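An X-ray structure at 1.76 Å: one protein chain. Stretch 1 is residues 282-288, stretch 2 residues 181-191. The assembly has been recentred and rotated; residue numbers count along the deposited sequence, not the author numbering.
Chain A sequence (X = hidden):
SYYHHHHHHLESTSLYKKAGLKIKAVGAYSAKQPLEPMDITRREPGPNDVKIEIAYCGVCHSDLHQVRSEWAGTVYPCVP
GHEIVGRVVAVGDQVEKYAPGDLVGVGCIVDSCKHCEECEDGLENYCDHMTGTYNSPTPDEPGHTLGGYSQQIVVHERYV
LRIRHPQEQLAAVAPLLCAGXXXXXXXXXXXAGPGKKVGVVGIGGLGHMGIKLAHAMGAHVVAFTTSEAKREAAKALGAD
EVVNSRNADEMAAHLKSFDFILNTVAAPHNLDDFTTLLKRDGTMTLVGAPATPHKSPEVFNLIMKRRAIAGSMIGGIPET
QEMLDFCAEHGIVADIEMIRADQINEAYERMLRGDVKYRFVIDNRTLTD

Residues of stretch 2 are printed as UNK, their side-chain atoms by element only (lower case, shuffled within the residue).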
ATOM      1  N   GLY A 282       6.837   0.709   5.976  1.00 10.92           N
ATOM      2  CA  GLY A 282       5.749   0.236   6.815  1.00 10.20           C
ATOM      3  C   GLY A 282       4.420   0.270   6.083  1.00 10.56           C
ATOM      4  O   GLY A 282       4.266   0.983   5.095  1.00  9.93           O
ATOM      5  N   THR A 283       3.446  -0.486   6.578  1.00  9.52           N
ATOM      6  CA  THR A 283       2.140  -0.535   5.940  1.00  9.70           C
ATOM      7  C   THR A 283       1.004  -0.435   6.942  1.00 10.50           C
ATOM      8  O   THR A 283       1.117  -0.934   8.058  1.00 10.42           O
ATOM      9  CB  THR A 283       1.950  -1.871   5.188  1.00 11.53           C
ATOM     10  OG1 THR A 283       2.906  -1.972   4.129  1.00 13.55           O
ATOM     11  CG2 THR A 283       0.534  -1.976   4.615  1.00 11.70           C
ATOM     12  N   MET A 284      -0.076   0.233   6.547  1.00  9.70           N
ATOM     13  CA  MET A 284      -1.267   0.290   7.390  1.00  9.23           C
ATOM     14  C   MET A 284      -2.316  -0.401   6.543  1.00 10.00           C
ATOM     15  O   MET A 284      -2.562  -0.002   5.403  1.00  9.74           O
ATOM     16  CB  MET A 284      -1.732   1.714   7.696  1.00 10.27           C
ATOM     17  CG  MET A 284      -3.130   1.718   8.337  1.00 10.34           C
ATOM     18  SD  MET A 284      -3.613   3.283   9.088  1.00 12.60           S
ATOM     19  CE  MET A 284      -3.559   4.360   7.654  1.00 13.42           C
ATOM     20  N   THR A 285      -2.914  -1.452   7.085  1.00  8.83           N
ATOM     21  CA  THR A 285      -3.924  -2.196   6.347  1.00  9.35           C
ATOM     22  C   THR A 285      -5.288  -1.980   6.967  1.00  8.97           C
ATOM     23  O   THR A 285      -5.446  -2.084   8.181  1.00  9.45           O
ATOM     24  CB  THR A 285      -3.596  -3.696   6.345  1.00  8.90           C
ATOM     25  OG1 THR A 285      -2.354  -3.896   5.661  1.00  8.87           O
ATOM     26  CG2 THR A 285      -4.694  -4.500   5.645  1.00 10.92           C
ATOM     27  N   LEU A 286      -6.267  -1.676   6.121  1.00  9.63           N
ATOM     28  CA  LEU A 286      -7.629  -1.430   6.573  1.00  9.59           C
ATOM     29  C   LEU A 286      -8.466  -2.702   6.425  1.00 10.40           C
ATOM     30  O   LEU A 286      -8.386  -3.383   5.404  1.00 10.14           O
ATOM     31  CB  LEU A 286      -8.257  -0.314   5.730  1.00 12.38           C
ATOM     32  CG  LEU A 286      -7.377   0.902   5.422  1.00 16.90           C
ATOM     33  CD1 LEU A 286      -8.128   1.856   4.507  1.00 19.23           C
ATOM     34  CD2 LEU A 286      -6.977   1.589   6.707  1.00 18.19           C
ATOM     35  N   VAL A 287      -9.261  -3.024   7.442  1.00 10.44           N
ATOM     36  CA  VAL A 287     -10.121  -4.206   7.377  1.00 10.74           C
ATOM     37  C   VAL A 287     -11.558  -3.905   7.787  1.00 13.46           C
ATOM     38  O   VAL A 287     -12.437  -4.760   7.659  1.00 13.54           O
ATOM     39  CB  VAL A 287      -9.589  -5.368   8.257  1.00 10.57           C
ATOM     40  CG1 VAL A 287      -8.248  -5.833   7.739  1.00 10.10           C
ATOM     41  CG2 VAL A 287      -9.479  -4.921   9.710  1.00 11.95           C
ATOM     42  N   GLY A 288     -11.800  -2.693   8.276  1.00 13.27           N
ATOM     43  CA  GLY A 288     -13.150  -2.325   8.671  1.00 20.71           C
ATOM     44  C   GLY A 288     -14.075  -2.190   7.470  1.00 24.09           C
ATOM     45  O   GLY A 288     -13.616  -2.018   6.343  1.00 24.36           O
ATOM     46  N   UNK A 181     -10.402 -14.256  11.947  1.00  8.72           N
ATOM     47  CA  UNK A 181      -9.564 -14.405  10.763  1.00  9.69           C
ATOM     48  C   UNK A 181      -9.323 -13.080  10.037  1.00  9.33           C
ATOM     49  O   UNK A 181      -8.253 -12.869   9.468  1.00  9.67           O
ATOM     50  c   UNK A 181      -7.825 -16.168   8.979  1.00 10.35           C
ATOM     51  c   UNK A 181     -11.531 -15.033   9.326  1.00 10.36           C
ATOM     52  c   UNK A 181     -10.154 -15.461   9.791  1.00  9.33           C
ATOM     53  c   UNK A 181      -9.213 -15.666   8.602  1.00  9.27           C
ATOM     54  N   UNK A 182     -10.302 -12.180  10.070  1.00 10.16           N
ATOM     55  CA  UNK A 182     -10.152 -10.887   9.405  1.00  8.67           C
ATOM     56  C   UNK A 182      -8.950 -10.117   9.948  1.00  8.11           C
ATOM     57  O   UNK A 182      -8.303  -9.365   9.215  1.00  8.91           O
ATOM     58  c   UNK A 182     -11.226  -8.624   9.033  1.00 10.94           C
ATOM     59  c   UNK A 182     -11.433 -10.042   9.556  1.00 10.47           C
ATOM     60  o   UNK A 182     -12.481 -10.669   8.809  1.00  9.26           O
ATOM     61  N   UNK A 183      -8.643 -10.307  11.227  1.00  9.33           N
ATOM     62  CA  UNK A 183      -7.496  -9.623  11.817  1.00  8.93           C
ATOM     63  C   UNK A 183      -6.266 -10.527  11.829  1.00 10.26           C
ATOM     64  O   UNK A 183      -5.138 -10.061  11.658  1.00 11.48           O
ATOM     65  c   UNK A 183      -8.911  -8.076  13.222  1.00 10.99           C
ATOM     66  o   UNK A 183      -8.229 -10.209  14.086  1.00 10.57           O
ATOM     67  c   UNK A 183      -7.806  -9.118  13.258  1.00  9.86           C
ATOM     68  N   UNK A 184      -6.481 -11.826  12.015  1.00 10.11           N
ATOM     69  CA  UNK A 184      -5.381 -12.782  12.042  1.00  9.61           C
ATOM     70  C   UNK A 184      -4.642 -12.804  10.708  1.00 10.06           C
ATOM     71  O   UNK A 184      -3.412 -12.781  10.668  1.00  9.68           O
ATOM     72  c   UNK A 184      -3.491 -17.008  11.438  1.00 14.69           C
ATOM     73  c   UNK A 184      -4.205 -15.503  13.659  1.00 13.54           C
ATOM     74  c   UNK A 184      -4.465 -16.017  11.333  1.00 11.74           C
ATOM     75  c   UNK A 184      -2.882 -17.243  12.661  1.00 14.13           C
ATOM     76  c   UNK A 184      -5.908 -14.191  12.326  1.00  9.10           C
ATOM     77  o   UNK A 184      -1.921 -18.222  12.766  1.00 17.05           O
ATOM     78  c   UNK A 184      -3.232 -16.497  13.776  1.00 13.70           C
ATOM     79  c   UNK A 184      -4.836 -15.251  12.441  1.00 11.49           C
ATOM     80  N   UNK A 185      -5.394 -12.853   9.614  1.00  7.84           N
ATOM     81  CA  UNK A 185      -4.781 -12.917   8.288  1.00  9.15           C
ATOM     82  C   UNK A 185      -3.782 -11.798   7.979  1.00  9.60           C
ATOM     83  O   UNK A 185      -2.643 -12.067   7.577  1.00  9.99           O
ATOM     84  c   UNK A 185      -5.861 -12.951   7.206  1.00  8.15           C
ATOM     85  o   UNK A 185      -5.273 -13.209   5.941  1.00 10.66           O
ATOM     86  N   UNK A 186      -4.189 -10.527   8.146  1.00  9.32           N
ATOM     87  CA  UNK A 186      -3.242  -9.447   7.857  1.00 10.05           C
ATOM     88  C   UNK A 186      -2.087  -9.397   8.856  1.00 10.43           C
ATOM     89  O   UNK A 186      -0.978  -9.019   8.501  1.00  9.35           O
ATOM     90  c   UNK A 186      -4.116  -8.193   7.892  1.00  9.59           C
ATOM     91  c   UNK A 186      -5.525  -9.990   8.463  1.00  9.88           C
ATOM     92  c   UNK A 186      -5.212  -8.561   8.855  1.00  9.64           C
ATOM     93  N   UNK A 187      -2.343  -9.779  10.105  1.00  8.88           N
ATOM     94  CA  UNK A 187      -1.276  -9.779  11.100  1.00  9.64           C
ATOM     95  C   UNK A 187      -0.205 -10.763  10.653  1.00 10.60           C
ATOM     96  O   UNK A 187       0.991 -10.489  10.776  1.00 10.49           O
ATOM     97  c   UNK A 187      -3.299  -9.682  14.422  1.00  8.82           C
ATOM     98  c   UNK A 187      -1.747  -7.904  13.533  1.00 10.52           C
ATOM     99  c   UNK A 187      -2.646  -9.092  13.175  1.00  8.56           C
ATOM    100  c   UNK A 187      -1.818 -10.170  12.477  1.00  8.79           C
ATOM    101  N   UNK A 188      -0.631 -11.906  10.123  1.00 11.40           N
ATOM    102  CA  UNK A 188       0.314 -12.904   9.638  1.00 11.43           C
ATOM    103  C   UNK A 188       0.954 -12.449   8.328  1.00 12.44           C
ATOM    104  O   UNK A 188       2.163 -12.577   8.145  1.00 12.53           O
ATOM    105  n   UNK A 188       0.709 -17.396  14.544  1.00 16.19           N
ATOM    106  n   UNK A 188       2.159 -15.791  13.778  1.00 19.02           N
ATOM    107  c   UNK A 188       1.031 -16.476  13.644  1.00 17.28           C
ATOM    108  c   UNK A 188       0.498 -15.276  11.549  1.00 15.82           C
ATOM    109  n   UNK A 188       0.230 -16.251  12.605  1.00 16.15           N
ATOM    110  c   UNK A 188      -0.375 -14.254   9.410  1.00 11.11           C
ATOM    111  c   UNK A 188      -0.729 -15.021  10.679  1.00 12.38           C
ATOM    112  N   UNK A 189       0.148 -11.911   7.419  1.00 11.72           N
ATOM    113  CA  UNK A 189       0.680 -11.472   6.129  1.00 11.28           C
ATOM    114  C   UNK A 189       1.765 -10.414   6.270  1.00 11.09           C
ATOM    115  O   UNK A 189       2.770 -10.451   5.554  1.00 11.28           O
ATOM    116  c   UNK A 189       0.347 -11.745   2.891  1.00  9.34           C
ATOM    117  c   UNK A 189      -0.435 -10.940   5.230  1.00 10.98           C
ATOM    118  n   UNK A 189       0.617 -11.086   1.715  1.00 15.55           N
ATOM    119  c   UNK A 189       0.415  -9.793   1.892  1.00 12.92           C
ATOM    120  n   UNK A 189       0.023  -9.599   3.140  1.00 14.06           N
ATOM    121  c   UNK A 189      -0.031 -10.811   3.795  1.00 11.28           C
ATOM    122  N   UNK A 190       1.572  -9.471   7.187  1.00 10.19           N
ATOM    123  CA  UNK A 190       2.568  -8.427   7.387  1.00 11.00           C
ATOM    124  C   UNK A 190       3.524  -8.770   8.528  1.00 12.67           C
ATOM    125  O   UNK A 190       4.166  -7.906   9.125  1.00 13.12           O
ATOM    126  c   UNK A 190      -0.591  -5.819   3.346  1.00 10.94           C
ATOM    127  c   UNK A 190      -1.974  -7.077   4.887  1.00 10.04           C
ATOM    128  c   UNK A 190       2.372  -5.746   5.411  1.00 12.45           C
ATOM    129  c   UNK A 190       0.287  -6.564   5.528  1.00 10.03           C
ATOM    130  c   UNK A 190       0.443  -5.903   4.288  1.00 10.73           C
ATOM    131  c   UNK A 190      -1.788  -6.411   3.663  1.00 12.08           C
ATOM    132  c   UNK A 190       1.882  -7.071   7.573  1.00 10.76           C
ATOM    133  c   UNK A 190      -0.948  -7.160   5.825  1.00 10.24           C
ATOM    134  c   UNK A 190       1.533  -6.453   6.233  1.00 11.45           C
ATOM    135  n   UNK A 190       1.723  -5.413   4.240  1.00 12.33           N
ATOM    136  N   UNK A 191       3.592 -10.069   8.803  1.00 12.77           N
ATOM    137  CA  UNK A 191       4.495 -10.666   9.779  1.00 13.72           C
ATOM    138  C   UNK A 191       4.588 -10.075  11.179  1.00 13.64           C
ATOM    139  O   UNK A 191       5.688  -9.796  11.666  1.00 12.78           O
ATOM    140  o   UNK A 191       7.377 -11.211   5.834  1.00 31.64           O
ATOM    141  c   UNK A 191       5.859 -11.087   7.677  1.00 22.54           C
ATOM    142  n   UNK A 191       8.251 -11.395   7.893  1.00 28.97           N
ATOM    143  c   UNK A 191       7.234 -11.232   7.057  1.00 26.24           C
ATOM    144  c   UNK A 191       5.892 -10.726   9.159  1.00 17.54           C
TER
HETATM  145  O   HOH W   1       2.610  -3.638   2.011  1.00 24.42           O

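Position 181 carries four side-chain carbons, forked at the first, with one arm two carbons long; that is Ile 181. It lies out of reach of the strand, and its aliphatic side chain is buried elsewhere.

At position 182 one carbon bears an oxygen and a carbon, and that end carbon packs on Val 287; this is Thr 182. Its CB points toward stretch 1, and its methyl CG2 lies 3.7 Å from CB of Val 287, an apolar match, while its hydroxyl is satisfied elsewhere in the structure.

Position 183 has the same three atoms, so it is Thr 183; its CB points sideways, and CG2 of Thr 183 lies 4.8 Å from CG2 of Val 287, short of a close contact.

Position 184 has one carbon and then a six-carbon ring bearing an oxygen: Tyr 184, out of reach of the strand. Position 185, a single carbon and an oxygen, is Ser 185, also out of reach, its hydroxyl hydrogen-bonded elsewhere in the structure.

At position 186 three carbons close a ring onto the backbone nitrogen, and the ring carbons meet Val 287 and Thr 285; this can only be proline. Having no N-H, Pro 186 makes no bond to the preceding turn, and the helix kinks there. The compact, apolar ring packs against the strand side chains: its CG lies 4.2 Å from CG1 of Val 287, and its CB 4.4 Å from CG2 of Thr 285.

Position 187, four carbons forked at the second, is Leu 187, out of reach. Position 188 has three carbons, a nitrogen, and a carbon carrying two more nitrogens: Arg 188. Its NE donates to OH of Tyr 184 at 2.9 Å, one helical turn back, a bond within the helix and not across the contact.

Position 189 has one carbon and a five-membered ring of three carbons and two nitrogens: His 189, exposed and not touching the strand.

Position 190 shows one carbon and fused five- and six-membered rings holding eight carbons and one nitrogen, lying by Thr 283 and Thr 285, hence Trp 190. It has left helical geometry, and its broad indole reaches both strand residues. OG1 of Thr 285 sits over one ring face, 3.3 Å from CH2. The water oxygen accepts from NE1 of Trp 190 at 3.0 Å and is 2.7 Å from OG1 of Thr 283, bridging the two side chains.

Position 191, three carbons with the last bearing an oxygen and a nitrogen, fits the amide Gln 191, exposed and far from the strand.

The contact works by alternation. Thr 283, Thr 285 and Val 287 point toward the helix, meeting positions spaced four apart, Trp 190, Pro 186 and Thr 182. No direct hydrogen bond crosses; packing and one water join the stretches, and OG1 of Thr 285 is buried without a partner.

Stretch 2, residues 181-191: ITTYSPLRHWQ
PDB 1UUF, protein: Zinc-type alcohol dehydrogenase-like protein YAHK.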